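Local coordinates for protein exoglucanase A (Cellulomonas fimi, PDB 7CBD) that hydrolyses beta-1,4-glucosidic linkages of cellulose with inversion of anomeric configuration, releasing cellobiose from the non-reducing chain ends, this chain being its family 6 catalytic domain, at residues I57-I60 / T61-D65; A318-D321 / A322-D326; P396-N400 / Q401-A405; F420-L423 / V424-Y428. All coordinates share one frame; numbering follows the deposited sequence.

Contact 1. Residues I57-I60 / T61-D65; sequences ISAI and TGNAD
Ser58 and Asn63 meet because both side chains are folded in over their own backbones: OG of Ser58 (chi1 71°) and CG of Asn63 (chi1 59°) each sit between the N and the carbonyl carbon of their residue. This brings Asn63 ND2 to 2.9 Å from Ser58 OG in an almost straight hydrogen bond, with the hydroxyl oxygen lying in the plane of the amide. The same ND2 also packs 3.9 Å from Ala59 CB. The other end of the amide turns forward along the chain, where Asn63 OD1 accepts from Asp65 N at 2.8 Å. That bond forms an Asx turn, so the amide links the short helix 58-61 behind it to the loop that leads on to helix 69-83. With a leucine here, Ser58 OG would probably lose its amide donor and Asp65 N its acceptor, leaving the turn less firmly held. The backbone closes the helix alongside: Gly62 N donates to Ser58 O at 2.9 Å. Gly62 then leaves the helix with positive phi, where a side chain would press on the carbonyl oxygen of Thr61. One residue earlier in the ladder a water molecule is inserted, donating to Ile57 O at 2.7 Å and accepting from Thr61 N at 3.1 Å, where those two atoms are too far apart for a direct bond. Ile60, on the inner side, reaches Met54 of strand 52-54 as well as Tyr124 and Ile128 of helix 114-132, while Asp65 forms a salt bridge with Arg56.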
ATOM      1  N   ILE A  57      -6.746   8.537 -15.354  1.00  7.34           N
ATOM      2  CA  ILE A  57      -6.269   9.714 -16.079  1.00  7.91           C
ATOM      3  C   ILE A  57      -6.950  10.984 -15.575  1.00  7.86           C
ATOM      4  O   ILE A  57      -6.307  12.031 -15.430  1.00  8.11           O
ATOM      5  CB  ILE A  57      -6.445   9.510 -17.594  1.00  8.11           C
ATOM      6  CG1 ILE A  57      -5.352   8.579 -18.114  1.00  8.14           C
ATOM      7  CG2 ILE A  57      -6.452  10.856 -18.330  1.00  8.94           C
ATOM      8  CD1 ILE A  57      -5.706   7.905 -19.433  1.00  8.54           C
ATOM      9  N   SER A  58      -8.244  10.906 -15.257  1.00  7.98           N
ATOM     10  CA  SER A  58      -8.968  12.098 -14.829  1.00  8.80           C
ATOM     11  C   SER A  58      -8.458  12.651 -13.507  1.00  8.37           C
ATOM     12  O   SER A  58      -8.702  13.824 -13.214  1.00  9.29           O
ATOM     13  CB  SER A  58     -10.466  11.820 -14.736  1.00  9.78           C
ATOM     14  OG  SER A  58     -10.769  10.984 -13.639  1.00 11.56           O
ATOM     15  N   ALA A  59      -7.752  11.846 -12.708  1.00  7.75           N
ATOM     16  CA  ALA A  59      -7.196  12.348 -11.460  1.00  8.46           C
ATOM     17  C   ALA A  59      -6.078  13.355 -11.684  1.00  8.17           C
ATOM     18  O   ALA A  59      -5.739  14.106 -10.761  1.00  7.89           O
ATOM     19  CB  ALA A  59      -6.682  11.189 -10.605  1.00  8.90           C
ATOM     20  N   ILE A  60      -5.485  13.386 -12.879  1.00  7.47           N
ATOM     21  CA  ILE A  60      -4.375  14.302 -13.123  1.00  7.44           C
ATOM     22  C   ILE A  60      -4.858  15.747 -13.082  1.00  8.48           C
ATOM     23  O   ILE A  60      -4.279  16.590 -12.393  1.00  8.51           O
ATOM     24  CB  ILE A  60      -3.639  13.958 -14.430  1.00  7.94           C
ATOM     25  CG1 ILE A  60      -3.077  12.536 -14.358  1.00  7.87           C
ATOM     26  CG2 ILE A  60      -2.514  14.971 -14.690  1.00  9.58           C
ATOM     27  CD1 ILE A  60      -2.663  11.967 -15.716  1.00  7.86           C
ATOM     28  N   THR A  61      -5.942  16.048 -13.793  1.00  8.98           N
ATOM     29  CA  THR A  61      -6.513  17.389 -13.763  1.00 10.90           C
ATOM     30  C   THR A  61      -7.514  17.587 -12.629  1.00 11.41           C
ATOM     31  O   THR A  61      -7.667  18.713 -12.142  1.00 13.70           O
ATOM     32  CB  THR A  61      -7.160  17.709 -15.113  1.00 13.38           C
ATOM     33  OG1 THR A  61      -8.091  16.676 -15.443  1.00 17.48           O
ATOM     34  CG2 THR A  61      -6.107  17.756 -16.186  1.00 14.41           C
ATOM     35  N   GLY A  62      -8.183  16.527 -12.188  1.00 11.24           N
ATOM     36  CA  GLY A  62      -9.124  16.598 -11.082  1.00 11.91           C
ATOM     37  C   GLY A  62     -10.464  15.978 -11.436  1.00 11.95           C
ATOM     38  O   GLY A  62     -10.910  16.018 -12.585  1.00 13.50           O
ATOM     39  N   ASN A  63     -11.126  15.416 -10.429  1.00 13.46           N
ATOM     40  CA  ASN A  63     -12.407  14.732 -10.624  1.00 13.97           C
ATOM     41  C   ASN A  63     -13.196  14.800  -9.317  1.00 15.44           C
ATOM     42  O   ASN A  63     -12.886  15.605  -8.432  1.00 16.28           O
ATOM     43  CB  ASN A  63     -12.180  13.303 -11.160  1.00 14.18           C
ATOM     44  CG  ASN A  63     -11.330  12.448 -10.224  1.00 14.28           C
ATOM     45  OD1 ASN A  63     -11.343  12.637  -9.006  1.00 13.33           O
ATOM     46  ND2 ASN A  63     -10.585  11.499 -10.793  1.00 14.18           N
ATOM     47  N   ALA A  64     -14.207  13.935  -9.180  1.00 17.20           N
ATOM     48  CA  ALA A  64     -15.046  13.943  -7.985  1.00 18.63           C
ATOM     49  C   ALA A  64     -14.285  13.559  -6.721  1.00 19.55           C
ATOM     50  O   ALA A  64     -14.750  13.863  -5.615  1.00 20.46           O
ATOM     51  CB  ALA A  64     -16.236  13.004  -8.175  1.00 19.92           C
ATOM     52  N   ASP A  65     -13.133  12.901  -6.858  1.00 18.62           N
ATOM     53  CA  ASP A  65     -12.374  12.422  -5.711  1.00 19.51           C
ATOM     54  C   ASP A  65     -11.183  13.301  -5.353  1.00 16.67           C
ATOM     55  O   ASP A  65     -10.569  13.076  -4.306  1.00 18.06           O
ATOM     56  CB  ASP A  65     -11.871  10.994  -5.966  1.00 24.29           C
ATOM     57  CG  ASP A  65     -12.994   9.982  -6.037  1.00 30.31           C
ATOM     58  OD1 ASP A  65     -13.098   9.122  -5.133  1.00 33.47           O
ATOM     59  OD2 ASP A  65     -13.778  10.053  -7.005  1.00 32.17           O
TER
HETATM   60  O   HOH W   1      -6.723  14.517 -16.376  1.00 15.34           O

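Contact 2. Residues A318-D321 / A322-D326; sequences AYVD and ANRVD
Arg324 reaches back one turn to Asp321 and grips a single carboxylate oxygen with two nitrogens: NE and NH2 each lie 3.1 Å from Asp321 OD1. This oxygen sits in the guanidinium plane, yet the two flat groups stand 79° apart: both nitrogens come from one face of the carboxylate, NE on the anti side of OD1 and NH2 from well above the plane. The third nitrogen turns the other way, Arg324 NH1 donating to Asp326 O at 2.8 Å and also to the carbonyl of Arg328. A leucine in place of the arginine would probably leave Asp321 without its charge partner and Asp326 O without this donor. The chain gets there with CG between the backbone N and carbonyl carbon (chi1 60°), after which it runs extended past Val320 CG1, 4.0 Å from Arg324 CD. Helix 316-323 ends here, and its last carbonyls are shared out. Val320 O takes two backbone donors, Arg324 N at 2.9 Å and Asn323 N, the latter from above the carbonyl plane. Tyr319 O receives only weak bonds across the contact, from Asn323 N and Asn323 ND2. That amide nitrogen also lies 3.4 Å above the centre of the Tyr319 ring, the amide plane steeply inclined to it, while Asn323 OD1 accepts from Thr311 N and so ties the helix end to a preceding loop. Phe261 makes a cation-pi contact with Arg324. With all three guanidinium nitrogens engaged, the positive charge is likely to help offset the partial negative charge of the carbonyls at this helix end.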
ATOM      1  N   ALA A 318      -4.615 -24.535  15.798  1.00 12.41           N
ATOM      2  CA  ALA A 318      -5.115 -23.828  16.972  1.00 13.15           C
ATOM      3  C   ALA A 318      -4.069 -22.856  17.498  1.00 11.88           C
ATOM      4  O   ALA A 318      -4.397 -21.732  17.900  1.00 12.14           O
ATOM      5  CB  ALA A 318      -5.510 -24.835  18.056  1.00 14.33           C
ATOM      6  N   TYR A 319      -2.801 -23.269  17.488  1.00 12.44           N
ATOM      7  CA  TYR A 319      -1.727 -22.398  17.953  1.00 11.13           C
ATOM      8  C   TYR A 319      -1.630 -21.154  17.087  1.00 10.12           C
ATOM      9  O   TYR A 319      -1.573 -20.030  17.598  1.00 10.41           O
ATOM     10  CB  TYR A 319      -0.405 -23.163  17.929  1.00 11.28           C
ATOM     11  CG  TYR A 319       0.767 -22.402  18.501  1.00 11.03           C
ATOM     12  CD1 TYR A 319       1.028 -22.419  19.865  1.00 11.94           C
ATOM     13  CD2 TYR A 319       1.625 -21.681  17.677  1.00 11.12           C
ATOM     14  CE1 TYR A 319       2.105 -21.730  20.394  1.00 11.77           C
ATOM     15  CE2 TYR A 319       2.708 -20.990  18.198  1.00 10.21           C
ATOM     16  CZ  TYR A 319       2.946 -21.022  19.562  1.00 10.83           C
ATOM     17  OH  TYR A 319       4.014 -20.341  20.105  1.00 12.53           O
ATOM     18  N   VAL A 320      -1.594 -21.339  15.766  1.00 10.11           N
ATOM     19  CA  VAL A 320      -1.479 -20.193  14.871  1.00  8.54           C
ATOM     20  C   VAL A 320      -2.720 -19.317  14.963  1.00  8.64           C
ATOM     21  O   VAL A 320      -2.620 -18.090  15.049  1.00  9.70           O
ATOM     22  CB  VAL A 320      -1.181 -20.657  13.435  1.00  9.07           C
ATOM     23  CG1 VAL A 320      -1.453 -19.536  12.436  1.00  9.86           C
ATOM     24  CG2 VAL A 320       0.257 -21.144  13.339  1.00  9.96           C
ATOM     25  N   ASP A 321      -3.906 -19.933  14.980  1.00  9.58           N
ATOM     26  CA  ASP A 321      -5.135 -19.147  14.944  1.00 10.91           C
ATOM     27  C   ASP A 321      -5.359 -18.370  16.237  1.00 11.66           C
ATOM     28  O   ASP A 321      -5.970 -17.294  16.212  1.00 12.01           O
ATOM     29  CB  ASP A 321      -6.325 -20.046  14.607  1.00 11.59           C
ATOM     30  CG  ASP A 321      -6.296 -20.538  13.165  1.00 12.70           C
ATOM     31  OD1 ASP A 321      -5.510 -19.988  12.354  1.00 12.41           O
ATOM     32  OD2 ASP A 321      -7.057 -21.481  12.845  1.00 14.68           O
ATOM     33  N   ALA A 322      -4.874 -18.882  17.368  1.00 11.05           N
ATOM     34  CA  ALA A 322      -5.018 -18.146  18.619  1.00 12.38           C
ATOM     35  C   ALA A 322      -3.973 -17.049  18.767  1.00 11.67           C
ATOM     36  O   ALA A 322      -4.208 -16.069  19.481  1.00 13.96           O
ATOM     37  CB  ALA A 322      -4.923 -19.101  19.811  1.00 13.37           C
ATOM     38  N   ASN A 323      -2.825 -17.184  18.102  1.00 10.98           N
ATOM     39  CA  ASN A 323      -1.683 -16.326  18.371  1.00 10.20           C
ATOM     40  C   ASN A 323      -1.356 -15.332  17.264  1.00  9.04           C
ATOM     41  O   ASN A 323      -0.556 -14.420  17.505  1.00 10.42           O
ATOM     42  CB  ASN A 323      -0.448 -17.172  18.708  1.00 10.69           C
ATOM     43  CG  ASN A 323      -0.596 -17.891  20.031  1.00 13.15           C
ATOM     44  OD1 ASN A 323      -0.979 -17.285  21.031  1.00 15.33           O
ATOM     45  ND2 ASN A 323      -0.304 -19.185  20.046  1.00 14.16           N
ATOM     46  N   ARG A 324      -1.945 -15.466  16.077  1.00  7.90           N
ATOM     47  CA  ARG A 324      -1.700 -14.508  15.011  1.00  8.31           C
ATOM     48  C   ARG A 324      -2.479 -13.223  15.252  1.00  7.47           C
ATOM     49  O   ARG A 324      -3.633 -13.254  15.688  1.00  8.54           O
ATOM     50  CB  ARG A 324      -2.090 -15.103  13.656  1.00  7.88           C
ATOM     51  CG  ARG A 324      -3.554 -15.535  13.476  1.00  8.98           C
ATOM     52  CD  ARG A 324      -3.679 -16.173  12.108  1.00  8.54           C
ATOM     53  NE  ARG A 324      -4.826 -17.047  11.865  1.00  9.09           N
ATOM     54  CZ  ARG A 324      -5.955 -16.669  11.271  1.00  9.64           C
ATOM     55  NH1 ARG A 324      -6.154 -15.401  10.941  1.00  9.96           N
ATOM     56  NH2 ARG A 324      -6.900 -17.565  11.031  1.00 10.34           N
ATOM     57  N   VAL A 325      -1.837 -12.086  14.968  1.00  6.90           N
ATOM     58  CA  VAL A 325      -2.555 -10.821  15.050  1.00  7.36           C
ATOM     59  C   VAL A 325      -3.353 -10.566  13.780  1.00  6.95           C
ATOM     60  O   VAL A 325      -4.411  -9.932  13.834  1.00  7.20           O
ATOM     61  CB  VAL A 325      -1.660  -9.629  15.446  1.00  8.47           C
ATOM     62  CG1 VAL A 325      -0.932  -9.919  16.756  1.00  9.04           C
ATOM     63  CG2 VAL A 325      -0.677  -9.281  14.338  1.00  9.01           C
ATOM     64  N   ASP A 326      -2.875 -11.035  12.624  1.00  7.19           N
ATOM     65  CA  ASP A 326      -3.663 -10.941  11.400  1.00  6.12           C
ATOM     66  C   ASP A 326      -4.890 -11.822  11.575  1.00  6.39           C
ATOM     67  O   ASP A 326      -4.765 -13.048  11.662  1.00  7.50           O
ATOM     68  CB  ASP A 326      -2.816 -11.423  10.226  1.00  7.08           C
ATOM     69  CG  ASP A 326      -3.468 -11.159   8.876  1.00  6.74           C
ATOM     70  OD1 ASP A 326      -4.714 -11.097   8.787  1.00  6.66           O
ATOM     71  OD2 ASP A 326      -2.719 -11.029   7.889  1.00  7.32           O
TER

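Contact 3. Residues P396-N400 / Q401-A405; sequences PKLNN and QLTGA
Gln401 lays its extended side chain back along the turn it has just left, NE2 donating to Leu398 O at 2.9 Å. The bond is nearly straight (N-H...O 169°), and the carbonyl oxygen lies in the plane of the glutamine amide. CB and CG of Gln401 lean on the same oxygen, each 3.5 Å from Leu398 O, so that the side chain lies close against it before its tip bonds. In the other dense part Leu398, with CG beside its backbone N (chi1 -53°), packs CD1 against the main chain, 3.6 Å from Thr403 CA and 3.9 Å from Leu402 O. Thr403 itself is fixed by its hydroxyl, which accepts from Ala405 N at 3.1 Å in an ST turn and bonds to the carbonyl of Asp390; its side chain lies about 11 Å from that of Asp371, the predicted nucleophile. By contrast, Asn399 and Asn400 lie on the solvent side. Both have left-handed helical backbone angles and are exposed, and their side chains meet the following strand through CB alone, Asn399 CB lying 4.1 Å from Gln401 NE2. Asn400 and Gln401 together face Ser395 in a G1 beta bulge. The turn thus closes the small antiparallel hairpin of strands 394-395 and 401-402, its buried Leu398 packing on the loop residues His330 and Met388.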
ATOM      1  N   PRO A 396     -12.027 -19.426  -4.369  1.00 10.05           N
ATOM      2  CA  PRO A 396     -10.930 -20.384  -4.580  1.00 11.86           C
ATOM      3  C   PRO A 396      -9.558 -19.809  -4.261  1.00 12.08           C
ATOM      4  O   PRO A 396      -8.659 -20.560  -3.863  1.00 14.75           O
ATOM      5  CB  PRO A 396     -11.072 -20.756  -6.064  1.00 12.99           C
ATOM      6  CG  PRO A 396     -12.518 -20.483  -6.384  1.00 14.05           C
ATOM      7  CD  PRO A 396     -12.868 -19.268  -5.567  1.00 12.29           C
ATOM      8  N   LYS A 397      -9.373 -18.490  -4.417  0.67 11.44           N
ATOM      9  CA  LYS A 397      -8.109 -17.830  -4.096  0.67 12.11           C
ATOM     10  C   LYS A 397      -7.813 -17.823  -2.601  0.67 11.47           C
ATOM     11  O   LYS A 397      -6.695 -17.468  -2.208  0.67 12.21           O
ATOM     12  CB  LYS A 397      -8.129 -16.366  -4.552  0.67 12.65           C
ATOM     13  CG  LYS A 397      -8.381 -16.084  -6.028  0.67 13.17           C
ATOM     14  CD  LYS A 397      -8.490 -14.565  -6.218  0.67 13.84           C
ATOM     15  CE  LYS A 397      -8.765 -14.147  -7.651  0.67 13.68           C
ATOM     16  NZ  LYS A 397      -8.723 -12.651  -7.790  0.67 12.90           N
ATOM     17  N   LEU A 398      -8.801 -18.160  -1.767  1.00  9.73           N
ATOM     18  CA  LEU A 398      -8.668 -18.187  -0.318  1.00  8.78           C
ATOM     19  C   LEU A 398      -8.813 -19.600   0.235  1.00  8.78           C
ATOM     20  O   LEU A 398      -9.291 -19.787   1.358  1.00  8.57           O
ATOM     21  CB  LEU A 398      -9.699 -17.255   0.316  1.00  8.37           C
ATOM     22  CG  LEU A 398      -9.707 -15.824  -0.230  1.00  8.42           C
ATOM     23  CD1 LEU A 398     -10.772 -14.989   0.467  1.00  8.53           C
ATOM     24  CD2 LEU A 398      -8.328 -15.171  -0.099  1.00  8.86           C
ATOM     25  N   ASN A 399      -8.393 -20.605  -0.532  1.00 10.09           N
ATOM     26  CA  ASN A 399      -8.548 -22.000  -0.135  1.00 11.16           C
ATOM     27  C   ASN A 399     -10.013 -22.315   0.183  1.00 10.40           C
ATOM     28  O   ASN A 399     -10.340 -22.924   1.204  1.00 11.47           O
ATOM     29  CB  ASN A 399      -7.611 -22.356   1.026  1.00 13.19           C
ATOM     30  CG  ASN A 399      -7.539 -23.847   1.283  1.00 16.29           C
ATOM     31  OD1 ASN A 399      -8.010 -24.655   0.478  1.00 18.75           O
ATOM     32  ND2 ASN A 399      -6.944 -24.225   2.408  1.00 17.93           N
ATOM     33  N   ASN A 400     -10.909 -21.863  -0.704  1.00  8.78           N
ATOM     34  CA  ASN A 400     -12.342 -22.154  -0.607  1.00  9.39           C
ATOM     35  C   ASN A 400     -12.933 -21.679   0.718  1.00  8.65           C
ATOM     36  O   ASN A 400     -13.571 -22.444   1.447  1.00  9.36           O
ATOM     37  CB  ASN A 400     -12.634 -23.637  -0.841  1.00 11.54           C
ATOM     38  CG  ASN A 400     -12.415 -24.047  -2.271  1.00 16.13           C
ATOM     39  OD1 ASN A 400     -12.515 -23.228  -3.185  1.00 16.39           O
ATOM     40  ND2 ASN A 400     -12.136 -25.327  -2.480  1.00 18.80           N
ATOM     41  N   GLN A 401     -12.717 -20.398   1.024  1.00  8.25           N
ATOM     42  CA  GLN A 401     -13.260 -19.766   2.217  1.00  7.77           C
ATOM     43  C   GLN A 401     -13.896 -18.438   1.834  1.00  7.86           C
ATOM     44  O   GLN A 401     -13.573 -17.850   0.800  1.00  8.07           O
ATOM     45  CB  GLN A 401     -12.167 -19.538   3.272  1.00  8.72           C
ATOM     46  CG  GLN A 401     -11.539 -20.844   3.765  1.00  9.06           C
ATOM     47  CD  GLN A 401     -10.396 -20.622   4.728  1.00  9.98           C
ATOM     48  OE1 GLN A 401     -10.562 -20.760   5.945  1.00 10.62           O
ATOM     49  NE2 GLN A 401      -9.228 -20.273   4.193  1.00 10.73           N
ATOM     50  N   LEU A 402     -14.813 -17.971   2.680  1.00  8.54           N
ATOM     51  CA  LEU A 402     -15.426 -16.662   2.487  1.00  8.01           C
ATOM     52  C   LEU A 402     -14.386 -15.547   2.559  1.00  7.82           C
ATOM     53  O   LEU A 402     -13.370 -15.651   3.250  1.00  9.47           O
ATOM     54  CB  LEU A 402     -16.491 -16.420   3.552  1.00  8.99           C
ATOM     55  CG  LEU A 402     -17.790 -17.216   3.391  1.00  9.47           C
ATOM     56  CD1 LEU A 402     -18.644 -17.122   4.642  1.00  9.99           C
ATOM     57  CD2 LEU A 402     -18.584 -16.746   2.168  1.00  9.59           C
ATOM     58  N   THR A 403     -14.673 -14.456   1.837  1.00  7.11           N
ATOM     59  CA  THR A 403     -13.739 -13.339   1.760  1.00  6.52           C
ATOM     60  C   THR A 403     -13.549 -12.654   3.105  1.00  7.17           C
ATOM     61  O   THR A 403     -12.499 -12.038   3.341  1.00  7.65           O
ATOM     62  CB  THR A 403     -14.260 -12.283   0.787  1.00  6.84           C
ATOM     63  OG1 THR A 403     -15.552 -11.847   1.225  1.00  6.81           O
ATOM     64  CG2 THR A 403     -14.345 -12.819  -0.643  1.00  7.30           C
ATOM     65  N   GLY A 404     -14.555 -12.696   3.974  1.00  6.43           N
ATOM     66  CA  GLY A 404     -14.511 -11.838   5.140  1.00  6.29           C
ATOM     67  C   GLY A 404     -14.514 -10.362   4.807  1.00  6.62           C
ATOM     68  O   GLY A 404     -14.084  -9.551   5.627  1.00  7.45           O
ATOM     69  N   ALA A 405     -15.007  -9.983   3.629  1.00  6.45           N
ATOM     70  CA  ALA A 405     -15.010  -8.578   3.238  1.00  6.63           C
ATOM     71  C   ALA A 405     -16.030  -7.783   4.051  1.00  6.36           C
ATOM     72  O   ALA A 405     -17.063  -8.306   4.478  1.00  7.37           O
ATOM     73  CB  ALA A 405     -15.316  -8.447   1.746  1.00  7.69           C
TER

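Contact 4. Residues F420-L423 / V424-Y428; sequences FVTL and VKNAY
Phe420 O, Val421 O and Thr422 O accept in turn from Val424 N, Lys425 N and Asn426 N at 3.0, 2.9 and 2.8 Å, the regular i to i+4 ladder of the last turn of helix 417-425, before Asn426 leaves helical angles. On the inner side a methyl sits on an aromatic face: Val424 CG2 lies 3.8 Å from the centroid of the Phe420 ring, 17° off its normal, in a CH-pi contact displaced toward the rim at CZ. The phenylalanine achieves this with CG opposite its backbone N (chi1 -171°), which swings the ring along the helix under the valine one turn on. The same methyl also rests 3.3 Å from Phe420 O, so it is wedged between ring and main chain. On the outer side Val421 and Lys425 run side by side in the same direction. The lysine chain is extended to CE and then bends at its last torsion (chi4 61°), folding Lys425 NZ over Val421 to within 3.2 Å of Val421 CG1, a tight apolar neighbour for an ammonium group. Thr422 and Asn426 form a similar pair, with Thr422 CG2 3.6 Å from Asn426 ND2; the amide finds its polar partner elsewhere, in the carbonyl of Gly339. The backbone of Leu423 bonds to Ile342, and the leucine side chain lies about 8 Å from that of Asp371, the predicted nucleophile. Phe420 packs on Val25 and Ala28 of helix 19-30 and on Met42 of helix 36-45, where Val424 meets Leu38 and Lys41.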
ATOM      1  N   PHE A 420     -13.677   2.974   8.459  1.00  7.73           N
ATOM      2  CA  PHE A 420     -12.798   3.918   9.142  1.00  7.16           C
ATOM      3  C   PHE A 420     -12.987   3.861  10.652  1.00  7.12           C
ATOM      4  O   PHE A 420     -12.010   3.949  11.400  1.00  8.13           O
ATOM      5  CB  PHE A 420     -12.985   5.342   8.630  1.00  8.60           C
ATOM      6  CG  PHE A 420     -11.947   6.301   9.148  1.00  7.24           C
ATOM      7  CD1 PHE A 420     -10.607   6.151   8.808  1.00  7.89           C
ATOM      8  CD2 PHE A 420     -12.299   7.343   9.986  1.00  7.18           C
ATOM      9  CE1 PHE A 420      -9.652   7.023   9.278  1.00  8.08           C
ATOM     10  CE2 PHE A 420     -11.337   8.224  10.459  1.00  7.07           C
ATOM     11  CZ  PHE A 420     -10.017   8.064  10.103  1.00  7.51           C
ATOM     12  N   VAL A 421     -14.230   3.713  11.118  1.00  8.05           N
ATOM     13  CA  VAL A 421     -14.466   3.547  12.551  1.00  7.37           C
ATOM     14  C   VAL A 421     -13.666   2.363  13.081  1.00  7.13           C
ATOM     15  O   VAL A 421     -12.955   2.467  14.090  1.00  8.21           O
ATOM     16  CB  VAL A 421     -15.971   3.399  12.825  1.00  8.53           C
ATOM     17  CG1 VAL A 421     -16.222   2.890  14.239  1.00  9.93           C
ATOM     18  CG2 VAL A 421     -16.679   4.719  12.599  1.00  8.79           C
ATOM     19  N   THR A 422     -13.763   1.219  12.397  1.00  7.43           N
ATOM     20  CA  THR A 422     -13.035   0.026  12.824  1.00  7.46           C
ATOM     21  C   THR A 422     -11.528   0.233  12.733  1.00  6.82           C
ATOM     22  O   THR A 422     -10.786  -0.171  13.638  1.00  7.26           O
ATOM     23  CB  THR A 422     -13.470  -1.161  11.969  1.00  8.34           C
ATOM     24  OG1 THR A 422     -14.854  -1.420  12.214  1.00  8.87           O
ATOM     25  CG2 THR A 422     -12.658  -2.407  12.298  1.00  8.81           C
ATOM     26  N   LEU A 423     -11.060   0.867  11.650  1.00  7.09           N
ATOM     27  CA  LEU A 423      -9.628   1.098  11.476  1.00  6.35           C
ATOM     28  C   LEU A 423      -9.052   1.896  12.636  1.00  6.55           C
ATOM     29  O   LEU A 423      -7.940   1.615  13.100  1.00  7.14           O
ATOM     30  CB  LEU A 423      -9.366   1.837  10.166  1.00  7.09           C
ATOM     31  CG  LEU A 423      -9.408   0.988   8.898  1.00  6.84           C
ATOM     32  CD1 LEU A 423      -9.395   1.896   7.679  1.00  7.70           C
ATOM     33  CD2 LEU A 423      -8.239   0.013   8.859  1.00  7.93           C
ATOM     34  N   VAL A 424      -9.790   2.902  13.114  1.00  7.11           N
ATOM     35  CA  VAL A 424      -9.309   3.723  14.221  1.00  7.23           C
ATOM     36  C   VAL A 424      -9.430   2.975  15.544  1.00  6.72           C
ATOM     37  O   VAL A 424      -8.488   2.940  16.345  1.00  8.19           O
ATOM     38  CB  VAL A 424     -10.043   5.076  14.237  1.00  7.79           C
ATOM     39  CG1 VAL A 424      -9.619   5.908  15.443  1.00  9.64           C
ATOM     40  CG2 VAL A 424      -9.771   5.835  12.952  1.00  8.00           C
ATOM     41  N   LYS A 425     -10.584   2.343  15.786  1.00  8.22           N
ATOM     42  CA  LYS A 425     -10.765   1.568  17.011  1.00  8.67           C
ATOM     43  C   LYS A 425      -9.703   0.488  17.146  1.00  8.59           C
ATOM     44  O   LYS A 425      -9.241   0.195  18.252  1.00  9.26           O
ATOM     45  CB  LYS A 425     -12.141   0.913  17.014  1.00 10.33           C
ATOM     46  CG  LYS A 425     -13.294   1.850  17.282  1.00 12.27           C
ATOM     47  CD  LYS A 425     -14.590   1.050  17.228  1.00 16.31           C
ATOM     48  CE  LYS A 425     -15.714   1.719  17.968  1.00 21.47           C
ATOM     49  NZ  LYS A 425     -16.040   3.037  17.399  1.00 24.45           N
ATOM     50  N   ASN A 426      -9.319  -0.131  16.030  1.00  8.22           N
ATOM     51  CA  ASN A 426      -8.424  -1.281  16.051  1.00  7.82           C
ATOM     52  C   ASN A 426      -6.981  -0.910  15.748  1.00  8.00           C
ATOM     53  O   ASN A 426      -6.184  -1.784  15.392  1.00  7.68           O
ATOM     54  CB  ASN A 426      -8.918  -2.367  15.094  1.00  8.15           C
ATOM     55  CG  ASN A 426     -10.162  -3.066  15.603  1.00  8.02           C
ATOM     56  OD1 ASN A 426     -10.664  -2.756  16.684  1.00  9.43           O
ATOM     57  ND2 ASN A 426     -10.669  -4.018  14.825  1.00  8.12           N
ATOM     58  N   ALA A 427      -6.621   0.357  15.896  1.00  7.72           N
ATOM     59  CA  ALA A 427      -5.259   0.767  15.596  1.00  7.94           C
ATOM     60  C   ALA A 427      -4.271   0.110  16.551  1.00  8.30           C
ATOM     61  O   ALA A 427      -4.555  -0.080  17.738  1.00  8.41           O
ATOM     62  CB  ALA A 427      -5.139   2.280  15.704  1.00  7.98           C
ATOM     63  N   TYR A 428      -3.114  -0.260  16.017  1.00  7.90           N
ATOM     64  CA  TYR A 428      -1.984  -0.682  16.830  1.00  8.04           C
ATOM     65  C   TYR A 428      -0.711  -0.139  16.194  1.00  8.51           C
ATOM     66  O   TYR A 428      -0.409  -0.492  15.047  1.00  8.40           O
ATOM     67  CB  TYR A 428      -1.892  -2.202  16.961  1.00  8.92           C
ATOM     68  CG  TYR A 428      -0.832  -2.595  17.958  1.00  9.78           C
ATOM     69  CD1 TYR A 428      -1.136  -2.714  19.307  1.00 10.99           C
ATOM     70  CD2 TYR A 428       0.489  -2.802  17.560  1.00 11.22           C
ATOM     71  CE1 TYR A 428      -0.161  -3.049  20.230  1.00 13.02           C
ATOM     72  CE2 TYR A 428       1.473  -3.135  18.480  1.00 12.20           C
ATOM     73  CZ  TYR A 428       1.139  -3.258  19.812  1.00 13.96           C
ATOM     74  OH  TYR A 428       2.097  -3.596  20.743  1.00 17.49           O
TER

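All four contacts belong to the catalytic domain and follow one another along the chain, each closing before the next begins. Contacts 1 and 2 lie on opposite sides of the chain's centre, their own centres 42 Å apart. Contact 1 follows strand 52-54 of the largely parallel main sheet, whereas contact 2 ends helix 316-323 and contact 3 closes the separate hairpin of strands 394-395 and 401-402. The centres of contacts 2 and 3 are 18 Å apart, and contact 4 is 20 Å from contact 2 and 23 Å from contact 3. None touches another. They therefore shape helix ends and turns at separate places, with contacts 3 and 4 nearer the predicted nucleophile.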